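Local coordinates for protein ammonium transporter (Kuenenia stuttgartiensis, PDB 6EU6) that probably senses ammonium at the membrane as the ammonium-transporter-family sensor part of a histidine kinase signalling protein, at residues I110-R118 / D317-H326; A182-D190 / L388-K396. All blocks are in the same frame, centred on the assembly; numbering follows the deposited sequence.

Interaction 1 (I110-R118 / D317-H326); sequences ILTGAIAER and DDPVSAIAVH
Arg118 reaches across to the backbone of Asp317. Its NH2 gives a hydrogen bond to Asp317 O at 2.7 Å. The donor lies in the carbonyl plane, but the oxygen sits out of the guanidinium plane, and the bond is bent, at 137°. The other terminal nitrogen, NH1, turns back to its own segment and bonds Ala114 O and Ala116 O. Ala116 O lies in the guanidinium plane, and that bond is the straighter of the two, at 166°. NE is bonded as well, to Gly186 O, and NH2 has a weak bond to a water; the same water accepts from Asp317 N. The carboxylate of Asp317 is engaged by Arg188 in a salt bridge. Within 317-326, Asp318 OD2 takes the N-H of Ile323 at 2.7 Å through its syn lone pair. This ties the carboxylate to the first turn of helix 322-340, and Asp318 OD1 rests 3.6 Å from Ala114 CA.

Pro319 wedges in beside these bonds. Its CD lies 3.1 Å from Ala114 O, and its CG lies 3.5 Å from Arg118 NH1. Val320 sets CG2 against Gly113, where a side chain on the glycine would collide with that methyl. Ala322 CB packs on Ala114 CB and on Ile110 CG2. Deeper in, Ile110 lies over one face of the His326 ring in a CH-pi contact, with CG1 3.6 Å from the ring centroid. Val325 CG1 covers the opposite face. With CG1 of Ile110 beside the backbone N (chi1 -69°), both CG1 and CD1 meet the imidazole. His326 ND1 is hydrogen-bonded to His171 ND1. This is the twin-histidine pair that lines the conduction path of Amt/Mep/Rh transporters; the same site is probably kept in this sensor.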
loop_
_atom_site.group_PDB
_atom_site.type_symbol
_atom_site.label_atom_id
_atom_site.label_comp_id
_atom_site.label_asym_id
_atom_site.label_seq_id
_atom_site.Cartn_x
_atom_site.Cartn_y
_atom_site.Cartn_z
ATOM N N ILE A 110 11.868 -13.877 -6.854
ATOM C CA ILE A 110 13.242 -13.435 -7.047
ATOM C C ILE A 110 13.755 -13.797 -8.469
ATOM O O ILE A 110 14.424 -13.002 -9.159
ATOM C CB ILE A 110 14.169 -14.068 -5.976
ATOM C CG1 ILE A 110 13.803 -13.445 -4.624
ATOM C CG2 ILE A 110 15.647 -13.799 -6.273
ATOM C CD1 ILE A 110 14.232 -14.186 -3.356
ATOM N N LEU A 111 13.432 -15.015 -8.910
ATOM C CA LEU A 111 13.820 -15.496 -10.221
ATOM C C LEU A 111 13.592 -14.486 -11.312
ATOM O O LEU A 111 14.422 -14.323 -12.175
ATOM C CB LEU A 111 12.951 -16.743 -10.544
ATOM C CG LEU A 111 13.148 -17.380 -11.922
ATOM C CD1 LEU A 111 14.598 -17.857 -12.136
ATOM C CD2 LEU A 111 12.222 -18.540 -12.079
ATOM N N THR A 112 12.375 -13.943 -11.405
ATOM C CA THR A 112 12.004 -13.211 -12.621
ATOM C C THR A 112 12.942 -12.066 -12.956
ATOM O O THR A 112 13.256 -11.815 -14.129
ATOM C CB THR A 112 10.578 -12.680 -12.632
ATOM O OG1 THR A 112 10.445 -11.699 -11.604
ATOM C CG2 THR A 112 9.605 -13.803 -12.422
ATOM N N GLY A 113 13.429 -11.367 -11.966
ATOM C CA GLY A 113 14.269 -10.227 -12.271
ATOM C C GLY A 113 15.651 -10.622 -12.742
ATOM O O GLY A 113 16.294 -9.876 -13.475
ATOM N N ALA A 114 16.134 -11.763 -12.291
ATOM C CA ALA A 114 17.475 -12.233 -12.679
ATOM C C ALA A 114 17.505 -12.676 -14.153
ATOM O O ALA A 114 18.489 -12.448 -14.867
ATOM C CB ALA A 114 17.879 -13.344 -11.783
ATOM N N ILE A 115 16.403 -13.232 -14.645
ATOM C CA ILE A 115 16.357 -13.650 -16.082
ATOM C C ILE A 115 15.475 -12.796 -16.994
ATOM O O ILE A 115 15.148 -13.155 -18.137
ATOM C CB ILE A 115 16.011 -15.131 -16.197
ATOM C CG1 ILE A 115 14.666 -15.422 -15.619
ATOM C CG2 ILE A 115 17.110 -15.949 -15.489
ATOM C CD1 ILE A 115 14.169 -16.846 -15.852
ATOM N N ALA A 116 15.116 -11.614 -16.510
ATOM C CA ALA A 116 14.324 -10.709 -17.298
ATOM C C ALA A 116 14.986 -10.318 -18.630
ATOM O O ALA A 116 16.246 -10.290 -18.776
ATOM C CB ALA A 116 14.027 -9.446 -16.505
ATOM N N GLU A 117 14.125 -9.952 -19.588
ATOM C CA GLU A 117 14.574 -9.311 -20.859
ATOM C C GLU A 117 15.008 -10.280 -21.962
ATOM O O GLU A 117 14.943 -9.891 -23.114
ATOM C CB GLU A 117 15.668 -8.193 -20.672
ATOM C CG GLU A 117 15.378 -7.268 -19.478
ATOM C CD GLU A 117 15.632 -5.819 -19.795
ATOM O OE1 GLU A 117 14.692 -5.032 -19.984
ATOM O OE2 GLU A 117 16.802 -5.465 -19.862
ATOM N N ARG A 118 15.339 -11.524 -21.625
ATOM C CA ARG A 118 15.817 -12.451 -22.656
ATOM C C ARG A 118 15.449 -13.900 -22.443
ATOM O O ARG A 118 15.599 -14.706 -23.350
ATOM C CB ARG A 118 17.304 -12.277 -22.900
ATOM C CG ARG A 118 18.235 -13.001 -21.902
ATOM C CD ARG A 118 18.205 -12.396 -20.501
ATOM N NE ARG A 118 19.323 -12.867 -19.674
ATOM C CZ ARG A 118 19.544 -12.589 -18.401
ATOM N NH1 ARG A 118 18.748 -11.737 -17.759
ATOM N NH2 ARG A 118 20.562 -13.122 -17.763
ATOM N N ASP A 317 24.783 -11.950 -16.007
ATOM C CA ASP A 317 23.971 -10.758 -16.257
ATOM C C ASP A 317 22.637 -10.829 -15.459
ATOM O O ASP A 317 21.717 -11.617 -15.791
ATOM C CB ASP A 317 23.705 -10.584 -17.732
ATOM C CG ASP A 317 22.976 -9.251 -18.059
ATOM O OD1 ASP A 317 22.939 -8.276 -17.279
ATOM O OD2 ASP A 317 22.433 -9.177 -19.149
ATOM N N ASP A 318 22.535 -9.947 -14.458
ATOM C CA ASP A 318 21.411 -9.955 -13.458
ATOM C C ASP A 318 20.801 -8.563 -13.463
ATOM O O ASP A 318 21.339 -7.620 -12.840
ATOM C CB ASP A 318 22.010 -10.261 -12.134
ATOM C CG ASP A 318 20.995 -10.306 -10.996
ATOM O OD1 ASP A 318 19.774 -9.945 -11.158
ATOM O OD2 ASP A 318 21.527 -10.650 -9.910
ATOM N N PRO A 319 19.783 -8.379 -14.283
ATOM C CA PRO A 319 19.270 -7.017 -14.542
ATOM C C PRO A 319 18.804 -6.259 -13.285
ATOM O O PRO A 319 18.821 -5.065 -13.298
ATOM C CB PRO A 319 18.068 -7.296 -15.456
ATOM C CG PRO A 319 18.435 -8.589 -16.155
ATOM C CD PRO A 319 19.054 -9.409 -15.077
ATOM N N VAL A 320 18.441 -6.943 -12.196
ATOM C CA VAL A 320 17.986 -6.274 -10.973
ATOM C C VAL A 320 18.908 -6.461 -9.792
ATOM O O VAL A 320 18.540 -6.107 -8.709
ATOM C CB VAL A 320 16.566 -6.724 -10.560
ATOM C CG1 VAL A 320 15.572 -6.554 -11.712
ATOM C CG2 VAL A 320 16.573 -8.129 -10.040
ATOM N N SER A 321 20.062 -7.071 -10.007
ATOM C CA SER A 321 21.008 -7.448 -8.965
ATOM C C SER A 321 20.394 -8.384 -7.919
ATOM O O SER A 321 20.668 -8.261 -6.726
ATOM C CB SER A 321 21.617 -6.214 -8.331
ATOM O OG SER A 321 22.156 -5.387 -9.316
ATOM N N ALA A 322 19.455 -9.237 -8.355
ATOM C CA ALA A 322 18.792 -10.181 -7.486
ATOM C C ALA A 322 19.773 -11.095 -6.724
ATOM O O ALA A 322 19.569 -11.447 -5.551
ATOM C CB ALA A 322 17.856 -11.038 -8.279
ATOM N N ILE A 323 20.848 -11.484 -7.409
ATOM C CA ILE A 323 21.818 -12.431 -6.797
ATOM C C ILE A 323 22.551 -11.730 -5.672
ATOM O O ILE A 323 22.622 -12.206 -4.564
ATOM C CB ILE A 323 22.823 -12.937 -7.829
ATOM C CG1 ILE A 323 22.083 -13.688 -8.945
ATOM C CG2 ILE A 323 23.827 -13.822 -7.107
ATOM C CD1 ILE A 323 22.954 -13.849 -10.222
ATOM N N ALA A 324 23.010 -10.528 -5.944
ATOM C CA ALA A 324 23.612 -9.728 -4.876
ATOM C C ALA A 324 22.690 -9.406 -3.728
ATOM O O ALA A 324 23.114 -9.505 -2.568
ATOM C CB ALA A 324 24.156 -8.443 -5.454
ATOM N N VAL A 325 21.405 -9.041 -3.994
ATOM C CA VAL A 325 20.528 -8.573 -2.935
ATOM C C VAL A 325 20.157 -9.802 -2.076
ATOM O O VAL A 325 20.345 -9.840 -0.842
ATOM C CB VAL A 325 19.269 -7.899 -3.504
ATOM C CG1 VAL A 325 18.173 -7.784 -2.469
ATOM C CG2 VAL A 325 19.634 -6.538 -4.102
ATOM N N HIS A 326 19.589 -10.793 -2.753
ATOM C CA HIS A 326 18.996 -11.934 -2.083
ATOM C C HIS A 326 20.026 -13.074 -1.727
ATOM O O HIS A 326 19.987 -13.589 -0.637
ATOM C CB HIS A 326 17.838 -12.491 -2.915
ATOM C CG HIS A 326 16.758 -11.496 -3.226
ATOM N ND1 HIS A 326 15.741 -11.204 -2.355
ATOM C CD2 HIS A 326 16.551 -10.717 -4.315
ATOM C CE1 HIS A 326 14.953 -10.281 -2.891
ATOM N NE2 HIS A 326 15.453 -9.943 -4.067
HETATM O O HOH W 1 23.737 -14.172 -17.572
#

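Interaction 2 (A182-D190 / L388-K396); sequences AIMVGPRID and LRVTPEEEK. With LMT (dodecyl-beta-D-maltoside), chain E; ZDM (nonyl 4-O-alpha-D-glucopyranosyl-beta-D-glucopyranoside), chain D.
Arg389 carries most of the polar contact with the 182-190 segment. Its NH1 and NH2 grip Pro187 O end-on, at 2.8 and 2.9 Å. That oxygen lies in the guanidinium plane. NH1 also bonds Val185 O at 2.8 Å, so it serves two carbonyls near the end of helix 167-185. The bend at chi3 (66°) turns the guanidinium toward this loop. NH2 completes a salt bridge with Glu395 OE1, whose syn lone pair it meets. Without the guanidinium, as with an alanine here, Pro187 O and Val185 O would probably lose these donors and Glu395 its cationic mate.

The second polar link is Ile189 N to Glu395 OE2, 2.7 Å and nearly straight at 168°. The donor comes from above the carboxylate plane. Glu395 thus joins the loop and Arg389 from one side chain.

The arrangement fastens the short helix 392-397, which follows the long helix 353-385, onto the loop after helix 167-185. Thr391 is the N-cap of that short helix and accepts weakly from Glu394 N.

Apolar contacts flank the polar ones. Leu388 CD1 packs on Met184 CB at 3.7 Å, and its CB faces Val185 CG2. Ile189 CD1 meets Lys396 CG, the two side chains crossing at about a right angle; their approach is shorter than usual and doubtful in detail.

Detergents sit at the outside. The maltoside LMT bonds Arg389 O and Glu394 OE1, while ZDM touches Pro187 and Ile183.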
loop_
_atom_site.group_PDB
_atom_site.type_symbol
_atom_site.label_atom_id
_atom_site.label_comp_id
_atom_site.label_asym_id
_atom_site.label_seq_id
_atom_site.Cartn_x
_atom_site.Cartn_y
_atom_site.Cartn_z
ATOM N N ALA A 182 20.095 -17.423 -14.394
ATOM C CA ALA A 182 20.744 -16.402 -15.152
ATOM C C ALA A 182 21.932 -16.983 -15.979
ATOM O O ALA A 182 22.248 -16.522 -17.087
ATOM C CB ALA A 182 21.259 -15.298 -14.250
ATOM N N ILE A 183 22.601 -17.936 -15.390
ATOM C CA ILE A 183 23.735 -18.599 -16.040
ATOM C C ILE A 183 23.279 -19.406 -17.239
ATOM O O ILE A 183 23.807 -19.273 -18.308
ATOM C CB ILE A 183 24.503 -19.528 -15.072
ATOM C CG1 ILE A 183 25.375 -18.672 -14.176
ATOM C CG2 ILE A 183 25.495 -20.440 -15.823
ATOM C CD1 ILE A 183 25.968 -19.434 -12.997
ATOM N N MET A 184 22.285 -20.241 -17.057
ATOM C CA MET A 184 21.798 -21.075 -18.116
ATOM C C MET A 184 21.110 -20.280 -19.199
ATOM O O MET A 184 21.161 -20.676 -20.356
ATOM C CB MET A 184 20.891 -22.138 -17.491
ATOM C CG MET A 184 21.653 -23.094 -16.572
ATOM S SD MET A 184 22.955 -23.947 -17.559
ATOM C CE MET A 184 21.884 -24.703 -18.743
ATOM N N VAL A 185 20.448 -19.164 -18.883
ATOM C CA VAL A 185 19.844 -18.324 -19.944
ATOM C C VAL A 185 20.942 -17.552 -20.756
ATOM O O VAL A 185 20.842 -17.332 -21.967
ATOM C CB VAL A 185 18.834 -17.345 -19.306
ATOM C CG1 VAL A 185 18.429 -16.267 -20.282
ATOM C CG2 VAL A 185 17.631 -18.089 -18.768
ATOM N N GLY A 186 21.944 -17.089 -20.044
ATOM C CA GLY A 186 23.031 -16.346 -20.609
ATOM C C GLY A 186 22.755 -14.868 -20.536
ATOM O O GLY A 186 21.632 -14.445 -20.258
ATOM N N PRO A 187 23.760 -14.066 -20.845
ATOM C CA PRO A 187 23.569 -12.606 -20.759
ATOM C C PRO A 187 22.695 -12.005 -21.814
ATOM O O PRO A 187 22.418 -12.591 -22.869
ATOM C CB PRO A 187 25.000 -12.029 -20.909
ATOM C CG PRO A 187 25.919 -13.245 -20.942
ATOM C CD PRO A 187 25.090 -14.426 -21.345
ATOM N N ARG A 188 22.222 -10.815 -21.528
ATOM C CA ARG A 188 21.481 -10.103 -22.542
ATOM C C ARG A 188 22.458 -9.844 -23.725
ATOM O O ARG A 188 23.666 -9.608 -23.530
ATOM C CB ARG A 188 20.914 -8.785 -21.961
ATOM C CG ARG A 188 19.790 -8.981 -20.930
ATOM C CD ARG A 188 19.374 -7.689 -20.273
ATOM N NE ARG A 188 20.412 -7.325 -19.288
ATOM C CZ ARG A 188 20.358 -6.268 -18.478
ATOM N NH1 ARG A 188 19.279 -5.477 -18.427
ATOM N NH2 ARG A 188 21.325 -6.095 -17.642
ATOM N N ILE A 189 21.928 -9.893 -24.926
ATOM C CA ILE A 189 22.719 -9.649 -26.107
ATOM C C ILE A 189 23.637 -8.450 -26.075
ATOM O O ILE A 189 24.800 -8.552 -26.455
ATOM C CB ILE A 189 21.897 -9.556 -27.417
ATOM C CG1 ILE A 189 20.959 -8.373 -27.367
ATOM C CG2 ILE A 189 21.257 -10.895 -27.710
ATOM C CD1 ILE A 189 19.903 -8.338 -28.435
ATOM N N ASP A 190 23.207 -7.286 -25.689
ATOM C CA ASP A 190 24.262 -6.208 -25.760
ATOM C C ASP A 190 24.863 -5.910 -24.408
ATOM O O ASP A 190 25.264 -4.783 -24.168
ATOM C CB ASP A 190 23.603 -4.956 -26.293
ATOM C CG ASP A 190 22.172 -4.808 -25.754
ATOM O OD1 ASP A 190 21.796 -5.625 -24.818
ATOM O OD2 ASP A 190 21.419 -3.966 -26.322
ATOM N N LEU A 388 15.777 -21.739 -23.590
ATOM C CA LEU A 388 15.583 -20.934 -22.401
ATOM C C LEU A 388 15.449 -19.491 -22.798
ATOM O O LEU A 388 14.822 -18.722 -22.028
ATOM C CB LEU A 388 16.751 -21.118 -21.393
ATOM C CG LEU A 388 17.005 -22.520 -20.885
ATOM C CD1 LEU A 388 18.150 -22.542 -19.901
ATOM C CD2 LEU A 388 15.726 -23.183 -20.344
ATOM N N ARG A 389 16.119 -19.091 -23.893
ATOM C CA ARG A 389 16.035 -17.712 -24.343
ATOM C C ARG A 389 15.078 -17.493 -25.476
ATOM O O ARG A 389 14.764 -18.404 -26.238
ATOM C CB ARG A 389 17.307 -17.152 -24.875
ATOM C CG ARG A 389 18.527 -17.448 -24.183
ATOM C CD ARG A 389 19.675 -16.961 -25.034
ATOM N NE ARG A 389 19.762 -15.508 -25.212
ATOM C CZ ARG A 389 20.550 -14.669 -24.542
ATOM N NH1 ARG A 389 21.315 -15.056 -23.514
ATOM N NH2 ARG A 389 20.574 -13.411 -24.894
ATOM N N VAL A 390 14.672 -16.247 -25.630
ATOM C CA VAL A 390 13.971 -15.821 -26.828
ATOM C C VAL A 390 15.003 -15.585 -27.953
ATOM O O VAL A 390 16.223 -15.529 -27.712
ATOM C CB VAL A 390 13.096 -14.561 -26.604
ATOM C CG1 VAL A 390 12.155 -14.753 -25.459
ATOM C CG2 VAL A 390 13.945 -13.272 -26.402
ATOM N N THR A 391 14.523 -15.424 -29.189
ATOM C CA THR A 391 15.446 -15.198 -30.322
ATOM C C THR A 391 16.049 -13.812 -30.197
ATOM O O THR A 391 15.478 -12.911 -29.557
ATOM C CB THR A 391 14.752 -15.347 -31.691
ATOM O OG1 THR A 391 13.777 -14.295 -31.858
ATOM C CG2 THR A 391 14.037 -16.701 -31.766
ATOM N N PRO A 392 17.224 -13.616 -30.795
ATOM C CA PRO A 392 17.829 -12.313 -30.693
ATOM C C PRO A 392 16.944 -11.201 -31.259
ATOM O O PRO A 392 16.987 -10.056 -30.752
ATOM C CB PRO A 392 19.096 -12.476 -31.536
ATOM C CG PRO A 392 19.453 -13.899 -31.382
ATOM C CD PRO A 392 18.092 -14.540 -31.536
ATOM N N GLU A 393 16.120 -11.524 -32.262
ATOM C CA GLU A 393 15.294 -10.501 -32.919
ATOM C C GLU A 393 14.242 -10.009 -31.892
ATOM O O GLU A 393 14.026 -8.837 -31.663
ATOM C CB GLU A 393 14.604 -11.061 -34.213
ATOM C CG GLU A 393 15.483 -11.918 -35.138
ATOM C CD GLU A 393 15.513 -13.438 -34.801
ATOM O OE1 GLU A 393 14.458 -14.135 -34.894
ATOM O OE2 GLU A 393 16.616 -13.945 -34.460
ATOM N N GLU A 394 13.596 -10.965 -31.251
ATOM C CA GLU A 394 12.665 -10.695 -30.185
ATOM C C GLU A 394 13.288 -9.925 -29.004
ATOM O O GLU A 394 12.762 -8.911 -28.461
ATOM C CB GLU A 394 12.117 -12.034 -29.813
ATOM C CG GLU A 394 11.182 -12.007 -28.700
ATOM C CD GLU A 394 10.346 -13.234 -28.723
ATOM O OE1 GLU A 394 10.737 -14.276 -29.425
ATOM O OE2 GLU A 394 9.291 -13.041 -28.038
ATOM N N GLU A 395 14.504 -10.322 -28.688
ATOM C CA GLU A 395 15.225 -9.633 -27.665
ATOM C C GLU A 395 15.489 -8.172 -27.998
ATOM O O GLU A 395 15.318 -7.313 -27.151
ATOM C CB GLU A 395 16.453 -10.441 -27.348
ATOM C CG GLU A 395 17.273 -9.841 -26.253
ATOM C CD GLU A 395 18.473 -10.686 -25.860
ATOM O OE1 GLU A 395 18.678 -11.820 -26.391
ATOM O OE2 GLU A 395 19.206 -10.170 -24.985
ATOM N N LYS A 396 15.802 -7.843 -29.260
ATOM C CA LYS A 396 16.073 -6.431 -29.647
ATOM C C LYS A 396 14.781 -5.668 -29.796
ATOM O O LYS A 396 14.698 -4.552 -29.379
ATOM C CB LYS A 396 16.850 -6.373 -30.965
ATOM C CG LYS A 396 18.255 -6.931 -30.849
ATOM C CD LYS A 396 18.822 -7.328 -32.197
ATOM C CE LYS A 396 19.819 -8.454 -32.046
ATOM N NZ LYS A 396 20.289 -8.894 -33.385
HETATM C C1B LMT E . 10.120 -17.887 -26.564
HETATM C C2B LMT E . 10.236 -17.072 -27.893
HETATM C C3B LMT E . 10.339 -18.018 -29.083
HETATM C C4B LMT E . 11.559 -18.852 -28.821
HETATM C C5B LMT E . 11.398 -19.697 -27.585
HETATM C C6B LMT E . 12.624 -20.616 -27.454
HETATM O O1B LMT E . 8.926 -18.661 -26.578
HETATM O O2B LMT E . 9.085 -16.250 -28.131
HETATM O O3B LMT E . 10.531 -17.384 -30.355
HETATM O "O4'" LMT E . 11.813 -19.700 -29.948
HETATM O O5B LMT E . 11.192 -18.823 -26.439
HETATM O O6B LMT E . 13.861 -20.053 -28.022
HETATM C "C1'" LMT E . 5.298 -19.142 -24.709
HETATM C "C2'" LMT E . 5.830 -17.783 -24.963
HETATM C "C3'" LMT E . 6.898 -17.785 -25.960
HETATM C "C4'" LMT E . 8.022 -18.589 -25.486
HETATM C "C5'" LMT E . 7.492 -19.979 -25.057
HETATM C "C6'" LMT E . 8.601 -20.780 -24.409
HETATM O "O1'" LMT E . 4.246 -19.070 -23.773
HETATM O "O2'" LMT E . 4.830 -16.981 -25.526
HETATM O "O3'" LMT E . 7.413 -16.489 -26.197
HETATM O "O5'" LMT E . 6.371 -19.907 -24.189
HETATM O "O6'" LMT E . 9.356 -20.082 -23.399
HETATM C C1 LMT E . 3.668 -20.373 -23.493
HETATM C C2 LMT E . 2.407 -20.218 -22.629
HETATM C C3 LMT E . 1.855 -21.537 -22.100
HETATM C C4 LMT E . 0.579 -21.355 -21.240
HETATM C C5 LMT E . 0.783 -21.678 -19.754
HETATM C C6 LMT E . -0.307 -22.480 -19.047
HETATM C C7 LMT E . -0.165 -22.321 -17.519
HETATM C C8 LMT E . -0.078 -23.626 -16.735
HETATM C C9 LMT E . 0.081 -23.449 -15.202
HETATM C C10 LMT E . -0.216 -24.752 -14.373
HETATM C C11 LMT E . 0.690 -25.086 -13.139
HETATM C C12 LMT E . 0.069 -25.008 -11.729
HETATM C C1 ZDM D . 31.772 -17.205 -17.503
HETATM O O1 ZDM D . 30.767 -13.978 -22.273
HETATM C C2 ZDM D . 32.242 -16.236 -18.611
HETATM O O2 ZDM D . 32.808 -10.884 -22.555
HETATM C C3 ZDM D . 31.211 -15.625 -19.607
HETATM O O3 ZDM D . 34.212 -15.317 -21.470
HETATM C C4 ZDM D . 29.763 -16.009 -19.263
HETATM O O4 ZDM D . 34.659 -12.568 -21.604
HETATM C C5 ZDM D . 33.257 -14.545 -22.213
HETATM O O5 ZDM D . 29.748 -17.370 -18.880
HETATM C C6 ZDM D . 30.341 -17.806 -17.662
HETATM O O6 ZDM D . 28.834 -12.404 -23.477
HETATM C C7 ZDM D . 33.335 -13.083 -21.791
HETATM O O7 ZDM D . 31.511 -15.971 -20.978
HETATM C C8 ZDM D . 32.544 -12.276 -22.794
HETATM C C9 ZDM D . 31.054 -12.617 -22.610
HETATM C C10 ZDM D . 31.827 -14.868 -21.828
HETATM C C11 ZDM D . 30.218 -12.357 -23.858
HETATM O O16 ZDM D . 29.274 -17.728 -16.685
HETATM C C18 ZDM D . 29.429 -17.653 -15.267
HETATM C C19 ZDM D . 30.175 -18.825 -14.666
HETATM C C22 ZDM D . 29.580 -19.291 -13.347
HETATM C C25 ZDM D . 30.485 -19.031 -12.160
HETATM C C28 ZDM D . 29.807 -19.277 -10.804
HETATM C C31 ZDM D . 29.961 -20.704 -10.305
HETATM C C34 ZDM D . 29.874 -20.803 -8.799
HETATM O O49 ZDM D . 32.124 -16.615 -16.237
HETATM O O55 ZDM D . 33.218 -16.980 -19.318
HETATM C C57 ZDM D . 28.812 -15.883 -20.462
HETATM O O61 ZDM D . 28.734 -14.510 -20.846
#

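Interactions 1 and 2 are neighbours, their centres 13 Å apart, and their segments alternate along the chain. Several polar links join them. Asp317 OD1 forms a salt bridge with Arg188 NH2 at 2.7 Å. Arg118 NE probably bonds Gly186 O at 2.9 Å. Arg188 also pairs with Glu117, so it binds both segments of interaction 1. A backbone bond between Arg118 and Val390 adds a link to 388-396. Packing completes the junction, with Ile115 CG2 3.5 Å from Ala182 N. Interaction 1 reaches inward to the histidine pair, and interaction 2 lies farther from the chain centre. The bound ZDM touches interaction 2 and lies about 7 Å from the side chain of Asp317.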